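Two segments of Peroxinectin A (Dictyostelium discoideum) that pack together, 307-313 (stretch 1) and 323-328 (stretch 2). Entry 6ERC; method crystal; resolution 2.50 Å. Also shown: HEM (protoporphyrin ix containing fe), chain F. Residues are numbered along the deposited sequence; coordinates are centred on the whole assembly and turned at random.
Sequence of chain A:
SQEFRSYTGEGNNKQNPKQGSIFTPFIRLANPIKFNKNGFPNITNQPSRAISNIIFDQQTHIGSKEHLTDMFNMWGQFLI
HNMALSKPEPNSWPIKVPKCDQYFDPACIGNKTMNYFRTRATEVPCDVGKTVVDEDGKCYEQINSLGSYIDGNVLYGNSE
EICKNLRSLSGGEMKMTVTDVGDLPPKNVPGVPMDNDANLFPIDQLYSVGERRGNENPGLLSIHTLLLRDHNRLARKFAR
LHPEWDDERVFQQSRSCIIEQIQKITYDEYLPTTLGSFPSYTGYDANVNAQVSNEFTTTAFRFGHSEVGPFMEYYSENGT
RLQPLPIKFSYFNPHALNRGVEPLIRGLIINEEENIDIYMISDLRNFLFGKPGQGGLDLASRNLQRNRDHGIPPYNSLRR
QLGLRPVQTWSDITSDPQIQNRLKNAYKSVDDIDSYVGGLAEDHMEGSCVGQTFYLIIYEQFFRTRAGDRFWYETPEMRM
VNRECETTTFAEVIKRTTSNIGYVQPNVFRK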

# COMPACT_ATOMS: atom_id res chain seq x y z
N GLU A 307 11.67 -3.42 -0.53
CA GLU A 307 12.37 -2.22 -0.99
C GLU A 307 12.52 -1.14 0.07
O GLU A 307 13.24 -0.17 -0.15
CB GLU A 307 11.66 -1.64 -2.23
CG GLU A 307 10.47 -0.73 -1.93
CD GLU A 307 9.61 -0.45 -3.14
OE1 GLU A 307 10.15 -0.35 -4.26
OE2 GLU A 307 8.37 -0.33 -2.98
N VAL A 308 11.86 -1.28 1.22
CA VAL A 308 12.00 -0.31 2.30
C VAL A 308 13.41 -0.39 2.87
O VAL A 308 13.85 -1.45 3.33
CB VAL A 308 10.95 -0.56 3.39
CG1 VAL A 308 11.22 0.30 4.62
CG2 VAL A 308 9.56 -0.30 2.85
N GLY A 309 14.13 0.73 2.84
CA GLY A 309 15.43 0.81 3.47
C GLY A 309 15.31 0.95 4.97
O GLY A 309 14.24 1.22 5.53
N PRO A 310 16.44 0.75 5.66
CA PRO A 310 16.41 0.76 7.13
C PRO A 310 16.38 2.15 7.75
O PRO A 310 15.97 2.27 8.91
CB PRO A 310 17.68 0.02 7.51
CG PRO A 310 18.62 0.28 6.39
CD PRO A 310 17.78 0.41 5.14
N PHE A 311 16.81 3.19 7.04
CA PHE A 311 16.95 4.51 7.63
C PHE A 311 16.14 5.54 6.86
O PHE A 311 15.98 5.47 5.64
CB PHE A 311 18.42 4.95 7.68
CG PHE A 311 19.23 4.20 8.68
CD1 PHE A 311 19.16 4.53 10.03
CD2 PHE A 311 20.05 3.16 8.29
CE1 PHE A 311 19.91 3.84 10.96
CE2 PHE A 311 20.80 2.47 9.22
CZ PHE A 311 20.73 2.80 10.55
N MET A 312 15.62 6.51 7.61
CA MET A 312 14.85 7.62 7.07
C MET A 312 15.71 8.88 7.18
O MET A 312 16.01 9.33 8.30
CB MET A 312 13.54 7.76 7.83
CG MET A 312 12.46 8.54 7.12
SD MET A 312 10.84 8.00 7.67
CE MET A 312 10.68 6.49 6.74
N GLU A 313 16.12 9.42 6.04
CA GLU A 313 17.08 10.52 6.02
C GLU A 313 16.40 11.87 6.27
O GLU A 313 15.25 12.09 5.89
CB GLU A 313 17.81 10.57 4.67
CG GLU A 313 18.76 9.40 4.43
CD GLU A 313 19.99 9.45 5.32
OE1 GLU A 313 20.35 10.55 5.79
OE2 GLU A 313 20.61 8.39 5.55
N GLN A 323 20.96 13.60 11.51
CA GLN A 323 20.98 12.25 12.05
C GLN A 323 19.86 11.41 11.43
O GLN A 323 18.68 11.74 11.62
CB GLN A 323 20.82 12.28 13.57
CG GLN A 323 20.86 10.91 14.21
CD GLN A 323 20.94 10.97 15.72
OE1 GLN A 323 20.24 11.75 16.36
NE2 GLN A 323 21.82 10.15 16.30
N PRO A 324 20.17 10.35 10.70
CA PRO A 324 19.10 9.54 10.10
C PRO A 324 18.21 8.90 11.16
O PRO A 324 18.66 8.51 12.23
CB PRO A 324 19.87 8.47 9.30
CG PRO A 324 21.21 9.07 9.06
CD PRO A 324 21.51 9.90 10.27
N LEU A 325 16.92 8.81 10.84
CA LEU A 325 15.95 8.19 11.72
C LEU A 325 15.78 6.73 11.32
O LEU A 325 15.38 6.46 10.18
CB LEU A 325 14.62 8.91 11.65
CG LEU A 325 13.47 8.34 12.49
CD1 LEU A 325 13.73 8.54 13.97
CD2 LEU A 325 12.15 8.99 12.09
N PRO A 326 16.06 5.76 12.20
CA PRO A 326 15.85 4.36 11.82
C PRO A 326 14.37 4.02 11.75
O PRO A 326 13.57 4.51 12.55
CB PRO A 326 16.56 3.58 12.93
CG PRO A 326 16.54 4.49 14.10
CD PRO A 326 16.66 5.88 13.54
N ILE A 327 14.02 3.19 10.77
CA ILE A 327 12.62 2.83 10.54
C ILE A 327 11.96 2.39 11.84
O ILE A 327 10.85 2.82 12.18
CB ILE A 327 12.52 1.74 9.46
CG1 ILE A 327 12.88 2.31 8.08
CG2 ILE A 327 11.13 1.11 9.43
CD1 ILE A 327 11.88 3.31 7.53
N LYS A 328 12.63 1.50 12.59
CA LYS A 328 12.00 0.90 13.76
C LYS A 328 11.59 1.95 14.79
O LYS A 328 10.67 1.71 15.58
CB LYS A 328 12.94 -0.13 14.39
CG LYS A 328 14.34 0.37 14.71
CD LYS A 328 15.22 -0.76 15.22
CE LYS A 328 16.64 -0.30 15.50
NZ LYS A 328 17.38 0.03 14.25
CHA HEM F . 0.15 -4.37 4.05
CHB HEM F . 3.41 -2.19 6.87
CHC HEM F . 5.52 -0.28 2.92
CHD HEM F . 2.39 -2.66 0.10
C1A HEM F . 0.89 -3.99 5.14
C2A HEM F . 0.70 -4.47 6.49
C3A HEM F . 1.60 -3.88 7.28
C4A HEM F . 2.39 -2.99 6.44
CMA HEM F . 1.79 -4.07 8.80
CAA HEM F . -0.35 -5.51 6.90
CBA HEM F . 0.40 -6.77 7.30
CGA HEM F . -0.50 -7.97 7.17
O1A HEM F . -0.93 -8.29 6.03
O2A HEM F . -0.78 -8.63 8.21
C1B HEM F . 4.24 -1.47 6.04
C2B HEM F . 5.32 -0.62 6.49
C3B HEM F . 5.90 -0.09 5.40
C4B HEM F . 5.21 -0.59 4.23
CMB HEM F . 5.66 -0.42 7.98
CAB HEM F . 7.11 0.88 5.31
CBB HEM F . 7.81 1.29 6.37
C1C HEM F . 4.87 -0.76 1.81
C2C HEM F . 5.19 -0.45 0.42
C3C HEM F . 4.31 -1.12 -0.36
C4C HEM F . 3.42 -1.85 0.51
CMC HEM F . 6.36 0.48 0.04
CAC HEM F . 4.13 -1.21 -1.90
CBC HEM F . 4.87 -0.57 -2.81
C1D HEM F . 1.49 -3.29 0.92
C2D HEM F . 0.31 -4.01 0.49
C3D HEM F . -0.30 -4.49 1.59
C4D HEM F . 0.46 -4.07 2.74
CMD HEM F . -0.12 -4.21 -0.98
CAD HEM F . -1.60 -5.30 1.66
CBD HEM F . -2.72 -4.28 1.53
CGD HEM F . -3.93 -4.68 2.34
O1D HEM F . -3.95 -4.36 3.56
O2D HEM F . -4.87 -5.31 1.80
NA HEM F . 1.92 -3.09 5.15
NB HEM F . 4.20 -1.43 4.66
NC HEM F . 3.78 -1.61 1.82
ND HEM F . 1.55 -3.35 2.30
FE HEM F . 2.82 -2.36 3.47

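I327, M312 and P324 carry most of this small antiparallel contact, and each joins it in a different way. M312 and L325 form the hydrogen-bonded pair: M312 N donates to L325 O at 2.6 Å, and L325 N returns the bond to M312 O at 2.7 Å. Their side chains share one face of the sheet, with M312 CB 4.1 Å from L325 CB. From there the methionine, t at chi1 and chi2, reaches I327, where its CE lies 3.5 Å from I327 CD1.

I327 comes next after P326, and its backbone adds a third hydrogen bond: I327 N donates to P310 O at 2.8 Å in a nearly straight bond. Its side chain then covers the loop: I327 CG1 sits 3.1 Å from G309 O, and I327 CD1 is 4.2 Å from V308 CG1. V308 in turn places CG2 3.7 Å from CAB of the heme, so this packing reaches the cofactor's edge.

Prolines flank L325, and neither has an amide hydrogen to donate. P324 instead brings its CA to 3.6 Å from M312 O, a CA-H...O contact, and its CB to 4.1 Å from F311 CD1. P326 pairs with F311 on the other face, F311 CE1 lying 3.9 Å from P326 CB. What can be read from the pattern is that L325, between two prolines that cannot donate, both gives and accepts a backbone hydrogen bond with M312, while the prolines add contacts to F311.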